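Diol-dehydratase (PDB 5I2A) dehydrates 1,2-propanediol without vitamin B12, as a member of the glycyl radical enzyme family. Local coordinates at residues N549-Q554 and F681-G686; G157-N162 and H451-F456; A562-T567 and A708-R713. All coordinates share one frame; numbering follows the deposited sequence.

Interaction 1 (N549-Q554 and F681-G686); sequences NFTGPQ and FKNPRG
Arg-685 sends its guanidinium onto the backbone carbonyl of Phe-550, and so ties a type I beta turn, Asn-683 to Gly-686, to strand 548-556 in a mixed sheet of this glycyl radical enzyme. The turn comes just before strand 688-689, the parallel neighbour of that strand. The grip is end-on: NH2 of Arg-685 lies 3.1 Å from Phe-550 O and NH1 lies 3.2 Å from the same atom, both in hydrogen bonds. The oxygen sits in the guanidinium plane, whereas the donors come from one face of the carbonyl, NH2 standing 43° out of its plane. Salt bridges to Asp-515 and Asp-448 and a cation-pi contact with Trp-450 further fix the head group. Asn-683 and Thr-551 pass side by side, their side chains pointing opposite ways. With CG set between the backbone N and the carbonyl carbon (chi1 61°), Asn-683 brings its ND2 to Thr-551 OG1 for a 3.0 Å hydrogen bond. Its other branch turns inward: Asn-683 OD1 accepts from Arg-685 N in an Asx turn and hangs 4.2 Å above the centre of the Arg-685 guanidinium. The Asn-549 amide runs slantwise to the arginine, the two flat groups 66° apart, with OD1 of Asn-549 3.7 Å from Arg-685 CB. Asn-549 ND2 bonds Ala-546 O and gives a second hydrogen bond, 3.1 Å long, to a water that holds Gly-686 O weakly.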
ATOM      1  N   ASN A 549       0.504  -8.565 -17.948  1.00 12.33           N
ATOM      2  CA  ASN A 549       0.117  -7.233 -17.535  1.00 12.35           C
ATOM      3  C   ASN A 549       0.442  -6.222 -18.606  1.00 15.26           C
ATOM      4  O   ASN A 549       1.587  -6.148 -19.066  1.00 14.73           O
ATOM      5  CB  ASN A 549       0.818  -6.862 -16.231  1.00 12.51           C
ATOM      6  CG  ASN A 549       0.330  -7.685 -15.080  1.00 16.04           C
ATOM      7  OD1 ASN A 549      -0.751  -7.439 -14.567  1.00 14.65           O
ATOM      8  ND2 ASN A 549       1.092  -8.697 -14.698  1.00 12.00           N
ATOM      9  N   PHE A 550      -0.565  -5.460 -19.017  1.00 11.37           N
ATOM     10  CA  PHE A 550      -0.359  -4.439 -20.039  1.00 13.76           C
ATOM     11  C   PHE A 550      -1.038  -3.132 -19.652  1.00 13.52           C
ATOM     12  O   PHE A 550      -1.861  -3.089 -18.736  1.00 10.64           O
ATOM     13  CB  PHE A 550      -0.898  -4.896 -21.407  1.00 11.75           C
ATOM     14  CG  PHE A 550      -0.326  -6.213 -21.890  1.00 15.82           C
ATOM     15  CD1 PHE A 550       0.969  -6.291 -22.374  1.00 13.14           C
ATOM     16  CD2 PHE A 550      -1.104  -7.365 -21.888  1.00 13.85           C
ATOM     17  CE1 PHE A 550       1.488  -7.507 -22.833  1.00 15.51           C
ATOM     18  CE2 PHE A 550      -0.597  -8.577 -22.332  1.00 14.67           C
ATOM     19  CZ  PHE A 550       0.711  -8.646 -22.807  1.00 15.11           C
ATOM     20  N   THR A 551      -0.687  -2.076 -20.376  1.00 11.23           N
ATOM     21  CA  THR A 551      -1.494  -0.872 -20.411  1.00 14.84           C
ATOM     22  C   THR A 551      -1.690  -0.497 -21.883  1.00 11.95           C
ATOM     23  O   THR A 551      -0.725  -0.413 -22.643  1.00 11.74           O
ATOM     24  CB  THR A 551      -0.841   0.289 -19.619  1.00 15.74           C
ATOM     25  OG1 THR A 551      -0.572  -0.136 -18.278  1.00 13.73           O
ATOM     26  CG2 THR A 551      -1.769   1.500 -19.586  1.00 10.31           C
ATOM     27  N   GLY A 552      -2.937  -0.281 -22.288  1.00 11.43           N
ATOM     28  CA  GLY A 552      -3.257  -0.096 -23.697  1.00 10.24           C
ATOM     29  C   GLY A 552      -3.998   1.206 -23.974  1.00 11.33           C
ATOM     30  O   GLY A 552      -5.219   1.274 -23.818  1.00 12.01           O
ATOM     31  N   PRO A 553      -3.258   2.258 -24.355  1.00 13.42           N
ATOM     32  CA  PRO A 553      -3.846   3.555 -24.715  1.00 11.30           C
ATOM     33  C   PRO A 553      -3.950   3.750 -26.233  1.00 13.48           C
ATOM     34  O   PRO A 553      -3.084   3.280 -26.980  1.00 12.56           O
ATOM     35  CB  PRO A 553      -2.861   4.555 -24.090  1.00  9.35           C
ATOM     36  CG  PRO A 553      -1.520   3.870 -24.272  1.00 10.89           C
ATOM     37  CD  PRO A 553      -1.789   2.345 -24.252  1.00 11.05           C
ATOM     38  N   GLN A 554      -4.993   4.454 -26.672  1.00 13.30           N
ATOM     39  CA  GLN A 554      -5.362   4.529 -28.086  1.00 12.03           C
ATOM     40  C   GLN A 554      -4.965   5.828 -28.800  1.00 12.20           C
ATOM     41  O   GLN A 554      -5.223   6.925 -28.298  1.00 12.61           O
ATOM     42  CB  GLN A 554      -6.869   4.343 -28.228  1.00 11.18           C
ATOM     43  CG  GLN A 554      -7.328   2.903 -28.183  1.00 10.18           C
ATOM     44  CD  GLN A 554      -6.616   2.093 -27.109  1.00 10.63           C
ATOM     45  OE1 GLN A 554      -5.620   1.434 -27.387  1.00 11.33           O
ATOM     46  NE2 GLN A 554      -7.125   2.139 -25.886  1.00  9.90           N
ATOM     47  N   PHE A 681       7.499   1.700 -22.614  1.00 13.96           N
ATOM     48  CA  PHE A 681       7.124   2.129 -21.257  1.00 12.84           C
ATOM     49  C   PHE A 681       6.551   0.989 -20.426  1.00 14.24           C
ATOM     50  O   PHE A 681       6.016   0.032 -20.975  1.00 14.52           O
ATOM     51  CB  PHE A 681       6.113   3.295 -21.314  1.00 13.71           C
ATOM     52  CG  PHE A 681       6.717   4.572 -21.817  1.00 15.65           C
ATOM     53  CD1 PHE A 681       7.455   5.384 -20.967  1.00 12.98           C
ATOM     54  CD2 PHE A 681       6.587   4.938 -23.142  1.00 13.95           C
ATOM     55  CE1 PHE A 681       8.039   6.546 -21.434  1.00 16.36           C
ATOM     56  CE2 PHE A 681       7.159   6.104 -23.614  1.00 13.58           C
ATOM     57  CZ  PHE A 681       7.890   6.907 -22.765  1.00 15.09           C
ATOM     58  N   LYS A 682       6.660   1.104 -19.104  1.00 14.97           N
ATOM     59  CA  LYS A 682       6.230   0.051 -18.195  1.00 14.17           C
ATOM     60  C   LYS A 682       5.201   0.567 -17.210  1.00 12.90           C
ATOM     61  O   LYS A 682       5.117   1.764 -16.964  1.00 13.64           O
ATOM     62  CB  LYS A 682       7.423  -0.529 -17.437  1.00 17.63           C
ATOM     63  CG  LYS A 682       8.533  -1.025 -18.341  1.00 21.03           C
ATOM     64  CD  LYS A 682       9.740  -1.462 -17.531  1.00 30.68           C
ATOM     65  CE  LYS A 682      10.917  -1.812 -18.433  1.00 41.91           C
ATOM     66  NZ  LYS A 682      12.116  -2.232 -17.647  1.00 51.00           N
ATOM     67  N   ASN A 683       4.424  -0.342 -16.634  1.00 13.58           N
ATOM     68  CA  ASN A 683       3.383   0.052 -15.696  1.00 12.45           C
ATOM     69  C   ASN A 683       3.692  -0.520 -14.319  1.00 13.94           C
ATOM     70  O   ASN A 683       4.582  -1.357 -14.202  1.00 10.91           O
ATOM     71  CB  ASN A 683       1.993  -0.390 -16.209  1.00 11.23           C
ATOM     72  CG  ASN A 683       1.857  -1.896 -16.368  1.00 14.20           C
ATOM     73  OD1 ASN A 683       2.266  -2.666 -15.505  1.00 12.55           O
ATOM     74  ND2 ASN A 683       1.258  -2.323 -17.494  1.00 12.61           N
ATOM     75  N   PRO A 684       2.970  -0.067 -13.275  1.00 12.80           N
ATOM     76  CA  PRO A 684       3.292  -0.507 -11.910  1.00 15.81           C
ATOM     77  C   PRO A 684       2.916  -1.951 -11.614  1.00 18.09           C
ATOM     78  O   PRO A 684       3.254  -2.439 -10.536  1.00 14.79           O
ATOM     79  CB  PRO A 684       2.465   0.446 -11.025  1.00 12.78           C
ATOM     80  CG  PRO A 684       2.202   1.619 -11.890  1.00 13.24           C
ATOM     81  CD  PRO A 684       2.010   1.051 -13.253  1.00 11.26           C
ATOM     82  N   ARG A 685       2.235  -2.620 -12.543  1.00 15.50           N
ATOM     83  CA  ARG A 685       1.904  -4.032 -12.367  1.00 13.73           C
ATOM     84  C   ARG A 685       2.996  -4.933 -12.962  1.00 15.71           C
ATOM     85  O   ARG A 685       2.818  -6.148 -13.043  1.00 15.37           O
ATOM     86  CB  ARG A 685       0.533  -4.365 -13.002  1.00 16.57           C
ATOM     87  CG  ARG A 685      -0.684  -4.036 -12.112  1.00 13.36           C
ATOM     88  CD  ARG A 685      -1.984  -3.912 -12.914  1.00 13.04           C
ATOM     89  NE  ARG A 685      -1.919  -2.788 -13.839  1.00 15.11           N
ATOM     90  CZ  ARG A 685      -1.931  -2.888 -15.160  1.00 11.94           C
ATOM     91  NH1 ARG A 685      -2.045  -4.079 -15.743  1.00 13.60           N
ATOM     92  NH2 ARG A 685      -1.825  -1.794 -15.897  1.00 11.74           N
ATOM     93  N   GLY A 686       4.114  -4.344 -13.378  1.00 15.20           N
ATOM     94  CA  GLY A 686       5.228  -5.129 -13.907  1.00 12.58           C
ATOM     95  C   GLY A 686       5.123  -5.536 -15.370  1.00 16.06           C
ATOM     96  O   GLY A 686       5.823  -6.436 -15.825  1.00 15.04           O
TER
HETATM   97  O   HOH W   1       3.700  -9.051 -16.245  1.00 26.29           O

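Interaction 2 (G157-N162 and H451-F456); sequences GNYFYN and HDAAFF. With EDO (1,2-ethanediol), chain C.
Asn-158, on a short and weakly bonded helix at about 157-161, is the first residue to meet the loop leading into strand 454-457. Its CG is anti to the backbone N (chi1 -163°), which points the amide at the main chain of Asp-452. ND2 of Asn-158 donates to Asp-452 O at 2.9 Å, on a lone pair and nearly straight, with an angle of 158° at the hydrogen. The two side chains cross at about a right angle, the amide plane turned 71° from the Asp-452 carboxylate. Tyr-159 follows and works at two levels. Its backbone N binds a water at 2.8 Å, and that water donates to Ala-453 O. Its phenol reaches further, where OH of Tyr-159 accepts from Asp-452 N at 2.8 Å. Asn-158 and Tyr-159 therefore hold both polar backbone atoms of one residue. Between these bonds the tyrosine ring lies with one face under the peptide, Asp-452 O standing 3.5 Å from Tyr-159 CZ, while CE2 of Tyr-159 packs 3.6 Å from Ala-453 CA. Trp-450 and His-166 meet the same ring edge-to-face. Fixed in this way by its backbone, Asp-452 offers its side chain to a bound 1,2-ethanediol: O2 of the diol donates to Asp-452 OD2 at 2.6 Å, and Gln-554 NE2 bonds OD1. Glu-440, His-166, His-283 and Ser-284 also bond the diol. It probably came from the crystallisation liquor, but a small vicinal diol gripped by these polar residues is consistent with the substrate pocket of a glycyl radical diol dehydratase.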
ATOM      1  N   GLY A 157      -9.751   9.459 -18.719  1.00 10.54           N
ATOM      2  CA  GLY A 157     -10.993   9.370 -17.980  1.00 11.38           C
ATOM      3  C   GLY A 157     -11.503   7.971 -17.643  1.00 12.35           C
ATOM      4  O   GLY A 157     -12.057   7.773 -16.569  1.00 11.80           O
ATOM      5  N   ASN A 158     -11.337   7.017 -18.560  1.00 13.60           N
ATOM      6  CA  ASN A 158     -11.991   5.714 -18.436  1.00 13.24           C
ATOM      7  C   ASN A 158     -11.826   5.086 -17.042  1.00 12.84           C
ATOM      8  O   ASN A 158     -12.815   4.906 -16.330  1.00 14.18           O
ATOM      9  CB  ASN A 158     -11.474   4.749 -19.513  1.00 12.86           C
ATOM     10  CG  ASN A 158     -12.386   3.538 -19.698  1.00 14.29           C
ATOM     11  OD1 ASN A 158     -13.456   3.453 -19.088  1.00 13.44           O
ATOM     12  ND2 ASN A 158     -11.982   2.615 -20.574  1.00 10.45           N
ATOM     13  N   TYR A 159     -10.588   4.810 -16.637  1.00 12.34           N
ATOM     14  CA  TYR A 159     -10.330   4.194 -15.327  1.00 12.42           C
ATOM     15  C   TYR A 159     -10.138   5.239 -14.204  1.00 11.93           C
ATOM     16  O   TYR A 159      -9.884   4.893 -13.049  1.00 12.48           O
ATOM     17  CB  TYR A 159      -9.100   3.277 -15.396  1.00 11.38           C
ATOM     18  CG  TYR A 159      -9.083   2.269 -16.550  1.00 12.34           C
ATOM     19  CD1 TYR A 159     -10.259   1.758 -17.090  1.00  9.02           C
ATOM     20  CD2 TYR A 159      -7.879   1.842 -17.100  1.00 10.83           C
ATOM     21  CE1 TYR A 159     -10.233   0.838 -18.150  1.00 10.58           C
ATOM     22  CE2 TYR A 159      -7.843   0.919 -18.144  1.00 11.36           C
ATOM     23  CZ  TYR A 159      -9.021   0.424 -18.671  1.00 12.33           C
ATOM     24  OH  TYR A 159      -8.979  -0.477 -19.724  1.00  9.83           O
ATOM     25  N   PHE A 160     -10.241   6.514 -14.554  1.00 11.80           N
ATOM     26  CA  PHE A 160     -10.215   7.595 -13.568  1.00 11.21           C
ATOM     27  C   PHE A 160     -11.563   7.674 -12.848  1.00 13.12           C
ATOM     28  O   PHE A 160     -11.610   7.662 -11.628  1.00 12.31           O
ATOM     29  CB  PHE A 160      -9.890   8.940 -14.232  1.00 12.80           C
ATOM     30  CG  PHE A 160      -9.888  10.128 -13.270  1.00 15.80           C
ATOM     31  CD1 PHE A 160      -8.768  10.415 -12.493  1.00 14.19           C
ATOM     32  CD2 PHE A 160     -10.992  10.965 -13.173  1.00 12.96           C
ATOM     33  CE1 PHE A 160      -8.754  11.507 -11.623  1.00 17.61           C
ATOM     34  CE2 PHE A 160     -10.987  12.059 -12.303  1.00 17.48           C
ATOM     35  CZ  PHE A 160      -9.864  12.329 -11.525  1.00 16.20           C
ATOM     36  N   TYR A 161     -12.653   7.731 -13.615  1.00 12.98           N
ATOM     37  CA  TYR A 161     -13.992   7.900 -13.037  1.00 13.06           C
ATOM     38  C   TYR A 161     -14.666   6.609 -12.565  1.00 14.68           C
ATOM     39  O   TYR A 161     -15.593   6.646 -11.750  1.00 14.33           O
ATOM     40  CB  TYR A 161     -14.925   8.571 -14.044  1.00 12.78           C
ATOM     41  CG  TYR A 161     -14.569   9.987 -14.389  1.00 14.36           C
ATOM     42  CD1 TYR A 161     -14.737  11.014 -13.466  1.00 15.04           C
ATOM     43  CD2 TYR A 161     -14.083  10.302 -15.644  1.00 12.76           C
ATOM     44  CE1 TYR A 161     -14.413  12.322 -13.792  1.00 14.91           C
ATOM     45  CE2 TYR A 161     -13.773  11.595 -15.987  1.00 16.65           C
ATOM     46  CZ  TYR A 161     -13.939  12.606 -15.062  1.00 15.62           C
ATOM     47  OH  TYR A 161     -13.612  13.884 -15.429  1.00 19.52           O
ATOM     48  N   ASN A 162     -14.226   5.472 -13.098  1.00 10.43           N
ATOM     49  CA  ASN A 162     -14.881   4.212 -12.796  1.00 11.46           C
ATOM     50  C   ASN A 162     -13.884   3.043 -12.865  1.00 12.40           C
ATOM     51  O   ASN A 162     -12.693   3.262 -13.056  1.00 13.84           O
ATOM     52  CB  ASN A 162     -16.094   4.021 -13.742  1.00  9.65           C
ATOM     53  CG  ASN A 162     -17.432   4.372 -13.062  1.00 14.21           C
ATOM     54  OD1 ASN A 162     -17.677   3.996 -11.920  1.00 13.43           O
ATOM     55  ND2 ASN A 162     -18.291   5.074 -13.769  1.00 14.54           N
ATOM     56  N   HIS A 451      -7.000  -2.560 -21.310  1.00 11.74           N
ATOM     57  CA  HIS A 451      -7.061  -2.468 -22.763  1.00 10.25           C
ATOM     58  C   HIS A 451      -7.676  -1.174 -23.317  1.00 11.91           C
ATOM     59  O   HIS A 451      -7.617  -0.940 -24.517  1.00 11.97           O
ATOM     60  CB  HIS A 451      -7.809  -3.681 -23.329  1.00 11.54           C
ATOM     61  CG  HIS A 451      -7.072  -4.974 -23.145  1.00 12.56           C
ATOM     62  ND1 HIS A 451      -5.976  -5.311 -23.897  1.00  9.98           N
ATOM     63  CD2 HIS A 451      -7.262  -5.989 -22.268  1.00  8.09           C
ATOM     64  CE1 HIS A 451      -5.534  -6.501 -23.517  1.00 12.04           C
ATOM     65  NE2 HIS A 451      -6.302  -6.933 -22.535  1.00 13.59           N
ATOM     66  N   ASP A 452      -8.255  -0.333 -22.464  1.00 11.86           N
ATOM     67  CA  ASP A 452      -8.652   0.995 -22.933  1.00 11.11           C
ATOM     68  C   ASP A 452      -8.290   2.075 -21.906  1.00 12.33           C
ATOM     69  O   ASP A 452      -9.161   2.709 -21.313  1.00 12.60           O
ATOM     70  CB  ASP A 452     -10.140   1.037 -23.251  1.00  9.14           C
ATOM     71  CG  ASP A 452     -10.525   2.273 -24.072  1.00 14.64           C
ATOM     72  OD1 ASP A 452      -9.625   3.034 -24.496  1.00 12.09           O
ATOM     73  OD2 ASP A 452     -11.727   2.473 -24.300  1.00 11.64           O
ATOM     74  N   ALA A 453      -6.989   2.280 -21.732  1.00 10.75           N
ATOM     75  CA  ALA A 453      -6.459   3.080 -20.628  1.00 14.09           C
ATOM     76  C   ALA A 453      -6.557   4.585 -20.854  1.00 12.86           C
ATOM     77  O   ALA A 453      -6.568   5.345 -19.889  1.00 15.08           O
ATOM     78  CB  ALA A 453      -4.997   2.691 -20.355  1.00 10.79           C
ATOM     79  N   ALA A 454      -6.609   5.003 -22.117  1.00 11.77           N
ATOM     80  CA  ALA A 454      -6.675   6.426 -22.465  1.00 13.92           C
ATOM     81  C   ALA A 454      -6.948   6.626 -23.941  1.00 14.00           C
ATOM     82  O   ALA A 454      -6.750   5.725 -24.767  1.00 13.07           O
ATOM     83  CB  ALA A 454      -5.358   7.177 -22.078  1.00 10.17           C
ATOM     84  N   PHE A 455      -7.408   7.830 -24.249  1.00 13.50           N
ATOM     85  CA  PHE A 455      -7.578   8.288 -25.613  1.00 11.04           C
ATOM     86  C   PHE A 455      -6.534   9.378 -25.874  1.00 13.01           C
ATOM     87  O   PHE A 455      -6.498  10.384 -25.157  1.00 14.44           O
ATOM     88  CB  PHE A 455      -8.987   8.848 -25.822  1.00 14.30           C
ATOM     89  CG  PHE A 455     -10.103   7.841 -25.636  1.00 12.10           C
ATOM     90  CD1 PHE A 455      -9.935   6.510 -25.970  1.00 12.34           C
ATOM     91  CD2 PHE A 455     -11.343   8.254 -25.156  1.00 13.43           C
ATOM     92  CE1 PHE A 455     -10.976   5.594 -25.824  1.00 11.63           C
ATOM     93  CE2 PHE A 455     -12.392   7.344 -24.996  1.00 11.83           C
ATOM     94  CZ  PHE A 455     -12.206   6.014 -25.330  1.00 12.41           C
ATOM     95  N   PHE A 456      -5.706   9.188 -26.894  1.00 13.11           N
ATOM     96  CA  PHE A 456      -4.651  10.136 -27.228  1.00 11.02           C
ATOM     97  C   PHE A 456      -4.905  10.751 -28.599  1.00 12.49           C
ATOM     98  O   PHE A 456      -5.022  10.032 -29.596  1.00 10.06           O
ATOM     99  CB  PHE A 456      -3.279   9.445 -27.211  1.00 12.76           C
ATOM    100  CG  PHE A 456      -2.104  10.374 -27.436  1.00 12.57           C
ATOM    101  CD1 PHE A 456      -1.712  10.737 -28.723  1.00 12.37           C
ATOM    102  CD2 PHE A 456      -1.370  10.855 -26.357  1.00 11.20           C
ATOM    103  CE1 PHE A 456      -0.604  11.568 -28.927  1.00 13.02           C
ATOM    104  CE2 PHE A 456      -0.260  11.695 -26.551  1.00 12.17           C
ATOM    105  CZ  PHE A 456       0.120  12.049 -27.837  1.00 14.55           C
TER
HETATM  106  C1  EDO C 901     -12.967  -0.741 -25.432  1.00 11.44           C
HETATM  107  O1  EDO C 901     -12.592  -1.901 -24.693  1.00 14.88           O
HETATM  108  C2  EDO C 901     -13.976   0.040 -24.583  1.00 13.72           C
HETATM  109  O2  EDO C 901     -13.364   0.612 -23.408  1.00 13.40           O
HETATM  110  O   HOH W   2      -8.011   5.500 -17.613  1.00 12.06           O

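Interaction 3 (A562-T567 and A708-R713); sequences ADSLYT and ATPDGR
A type I beta turn, Thr-709 to Gly-712, docks against one side of helix 558-574, and Thr-567, Ser-564 and Pro-710 carry most of the join. Thr-567 OG1 donates to Pro-710 O at 2.7 Å, coming from above the carbonyl plane, 38° out of it; with its hydroxyl anti to its own carbonyl carbon (chi1 -73°), Thr-567 also brings CG2 to 4.0 Å from Pro-710 CB, the two side chains crossing at about a right angle. A valine here would probably leave the carbonyl of Pro-710, in a buried setting, without its hydroxyl donor. One helical turn earlier, Ser-564 OG touches Pro-710 CD at 3.2 Å and receives a weak hydrogen bond from Asp-711 N; its stronger partner is Asn-560 O on the same helix. The two aspartates meet through their methylenes, Asp-563 CB lying 3.5 Å from Asp-711 CB. Their carboxylates part beyond that point, and the OD2 atoms of Asp-563 and Asp-711 are 5.2 Å apart, a like-charge approach probably eased by a water near both. Asp-563 OD1 is held by Tyr-656 N, Asp-711 OD2 by Asn-560 ND2. Asp-711 OD1 turns back into its own loop, accepting from Arg-713 N at 3.2 Å in an Asx turn. Gly-712 takes a positive phi (107°) at which a side chain would collide with the preceding carbonyl. The arrangement is a type I turn overlapped by an Asx turn at Asp-711 and seated on the helix side.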
ATOM      1  N   ALA A 562      -1.495  11.835 -41.422  1.00 16.85           N
ATOM      2  CA  ALA A 562      -0.793  11.450 -42.637  1.00 18.54           C
ATOM      3  C   ALA A 562      -1.054  12.445 -43.764  1.00 18.26           C
ATOM      4  O   ALA A 562      -0.124  12.908 -44.427  1.00 19.90           O
ATOM      5  CB  ALA A 562      -1.204  10.061 -43.077  1.00 14.93           C
ATOM      6  N   ASP A 563      -2.325  12.747 -43.984  1.00 17.35           N
ATOM      7  CA  ASP A 563      -2.710  13.668 -45.040  1.00 17.64           C
ATOM      8  C   ASP A 563      -2.185  15.071 -44.750  1.00 20.94           C
ATOM      9  O   ASP A 563      -1.729  15.768 -45.661  1.00 19.99           O
ATOM     10  CB  ASP A 563      -4.221  13.684 -45.206  1.00 16.10           C
ATOM     11  CG  ASP A 563      -4.752  12.434 -45.909  1.00 18.43           C
ATOM     12  OD1 ASP A 563      -4.027  11.848 -46.744  1.00 17.57           O
ATOM     13  OD2 ASP A 563      -5.896  12.043 -45.621  1.00 17.23           O
ATOM     14  N   SER A 564      -2.246  15.475 -43.480  1.00 16.93           N
ATOM     15  CA  SER A 564      -1.680  16.754 -43.047  1.00 16.82           C
ATOM     16  C   SER A 564      -0.197  16.864 -43.385  1.00 21.82           C
ATOM     17  O   SER A 564       0.250  17.868 -43.957  1.00 18.57           O
ATOM     18  CB  SER A 564      -1.882  16.958 -41.541  1.00 15.38           C
ATOM     19  OG  SER A 564      -3.242  17.247 -41.259  1.00 17.86           O
ATOM     20  N   LEU A 565       0.559  15.829 -43.037  1.00 18.02           N
ATOM     21  CA  LEU A 565       1.986  15.819 -43.316  1.00 18.20           C
ATOM     22  C   LEU A 565       2.246  15.822 -44.824  1.00 21.28           C
ATOM     23  O   LEU A 565       3.190  16.455 -45.289  1.00 21.07           O
ATOM     24  CB  LEU A 565       2.660  14.609 -42.672  1.00 18.39           C
ATOM     25  CG  LEU A 565       2.686  14.568 -41.142  1.00 18.21           C
ATOM     26  CD1 LEU A 565       3.254  13.249 -40.692  1.00 16.87           C
ATOM     27  CD2 LEU A 565       3.511  15.723 -40.575  1.00 15.99           C
ATOM     28  N   TYR A 566       1.414  15.116 -45.581  1.00 18.92           N
ATOM     29  CA  TYR A 566       1.548  15.119 -47.030  1.00 22.26           C
ATOM     30  C   TYR A 566       1.322  16.529 -47.612  1.00 21.81           C
ATOM     31  O   TYR A 566       2.090  16.987 -48.438  1.00 20.59           O
ATOM     32  CB  TYR A 566       0.585  14.117 -47.666  1.00 20.60           C
ATOM     33  CG  TYR A 566       0.790  13.980 -49.156  1.00 22.19           C
ATOM     34  CD1 TYR A 566       1.845  13.230 -49.666  1.00 20.74           C
ATOM     35  CD2 TYR A 566      -0.055  14.618 -50.053  1.00 21.68           C
ATOM     36  CE1 TYR A 566       2.045  13.108 -51.030  1.00 23.67           C
ATOM     37  CE2 TYR A 566       0.137  14.502 -51.419  1.00 25.44           C
ATOM     38  CZ  TYR A 566       1.187  13.746 -51.899  1.00 26.37           C
ATOM     39  OH  TYR A 566       1.383  13.636 -53.246  1.00 34.28           O
ATOM     40  N   THR A 567       0.261  17.199 -47.180  1.00 18.19           N
ATOM     41  CA  THR A 567       0.031  18.594 -47.547  1.00 19.45           C
ATOM     42  C   THR A 567       1.277  19.463 -47.325  1.00 23.65           C
ATOM     43  O   THR A 567       1.714  20.205 -48.211  1.00 22.15           O
ATOM     44  CB  THR A 567      -1.117  19.187 -46.746  1.00 19.11           C
ATOM     45  OG1 THR A 567      -2.354  18.658 -47.229  1.00 18.88           O
ATOM     46  CG2 THR A 567      -1.127  20.722 -46.848  1.00 18.00           C
ATOM     47  N   ALA A 708      -8.524  23.359 -37.057  1.00 19.04           N
ATOM     48  CA  ALA A 708      -8.411  22.924 -38.447  1.00 17.38           C
ATOM     49  C   ALA A 708      -7.043  22.301 -38.715  1.00 16.74           C
ATOM     50  O   ALA A 708      -6.040  22.734 -38.152  1.00 18.02           O
ATOM     51  CB  ALA A 708      -8.645  24.091 -39.381  1.00 16.00           C
ATOM     52  N   THR A 709      -6.998  21.301 -39.587  1.00 16.26           N
ATOM     53  CA  THR A 709      -5.732  20.633 -39.883  1.00 18.43           C
ATOM     54  C   THR A 709      -5.398  20.694 -41.380  1.00 16.06           C
ATOM     55  O   THR A 709      -6.287  20.886 -42.203  1.00 19.35           O
ATOM     56  CB  THR A 709      -5.761  19.170 -39.384  1.00 17.49           C
ATOM     57  OG1 THR A 709      -7.008  18.565 -39.735  1.00 15.23           O
ATOM     58  CG2 THR A 709      -5.621  19.155 -37.863  1.00 13.28           C
ATOM     59  N   PRO A 710      -4.106  20.560 -41.728  1.00 15.05           N
ATOM     60  CA  PRO A 710      -3.636  20.719 -43.108  1.00 18.28           C
ATOM     61  C   PRO A 710      -4.155  19.669 -44.088  1.00 20.92           C
ATOM     62  O   PRO A 710      -3.901  19.818 -45.282  1.00 21.61           O
ATOM     63  CB  PRO A 710      -2.111  20.589 -42.982  1.00 17.90           C
ATOM     64  CG  PRO A 710      -1.798  20.890 -41.591  1.00 16.70           C
ATOM     65  CD  PRO A 710      -2.978  20.447 -40.785  1.00 17.45           C
ATOM     66  N   ASP A 711      -4.840  18.635 -43.600  1.00 21.12           N
ATOM     67  CA  ASP A 711      -5.479  17.659 -44.482  1.00 15.72           C
ATOM     68  C   ASP A 711      -6.721  18.270 -45.123  1.00 18.91           C
ATOM     69  O   ASP A 711      -7.268  17.713 -46.073  1.00 20.14           O
ATOM     70  CB  ASP A 711      -5.834  16.363 -43.720  1.00 17.05           C
ATOM     71  CG  ASP A 711      -6.792  16.594 -42.549  1.00 18.12           C
ATOM     72  OD1 ASP A 711      -6.868  17.734 -42.046  1.00 19.56           O
ATOM     73  OD2 ASP A 711      -7.457  15.628 -42.124  1.00 18.73           O
ATOM     74  N   GLY A 712      -7.159  19.419 -44.610  1.00 18.22           N
ATOM     75  CA  GLY A 712      -8.336  20.102 -45.147  1.00 16.15           C
ATOM     76  C   GLY A 712      -9.559  20.007 -44.250  1.00 19.27           C
ATOM     77  O   GLY A 712     -10.622  20.583 -44.522  1.00 21.16           O
ATOM     78  N   ARG A 713      -9.400  19.264 -43.166  1.00 18.89           N
ATOM     79  CA  ARG A 713     -10.441  19.104 -42.176  1.00 19.79           C
ATOM     80  C   ARG A 713     -10.712  20.449 -41.487  1.00 18.04           C
ATOM     81  O   ARG A 713      -9.783  21.137 -41.097  1.00 19.60           O
ATOM     82  CB  ARG A 713     -10.012  18.034 -41.169  1.00 21.84           C
ATOM     83  CG  ARG A 713     -10.978  17.766 -40.056  1.00 19.99           C
ATOM     84  CD  ARG A 713     -10.409  16.820 -38.972  1.00 17.66           C
ATOM     85  NE  ARG A 713     -10.910  17.321 -37.704  1.00 17.00           N
ATOM     86  CZ  ARG A 713     -10.342  18.320 -37.042  1.00 15.55           C
ATOM     87  NH1 ARG A 713      -9.217  18.867 -37.493  1.00 14.77           N
ATOM     88  NH2 ARG A 713     -10.896  18.771 -35.935  1.00 15.92           N
TER
HETATM   89  O   HOH W   3      -7.539  13.181 -43.541  1.00 18.09           O

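All three contacts are buried, but they lie at different distances from the middle of the chain. Interaction 2 has its centre about 9 Å from that of the chain, interaction 1 about 17 Å and interaction 3 about 28 Å. Interactions 1 and 2 share a sheet: strands 548-556 and 454-457 are neighbours in it, with Gln-554 O 2.7 Å from Phe-456 N, and Thr-551 packs on Ala-453. Interaction 3 touches neither, although helix 558-574 follows strand 548-556 directly. The chemistry differs with place. An arginine with acidic partners anchors the loop of 681-686, which also packs on the second subunit; neutral amide and phenol groups set an aspartate beside the diol; hydroxyls seat the outlying turn on its helix.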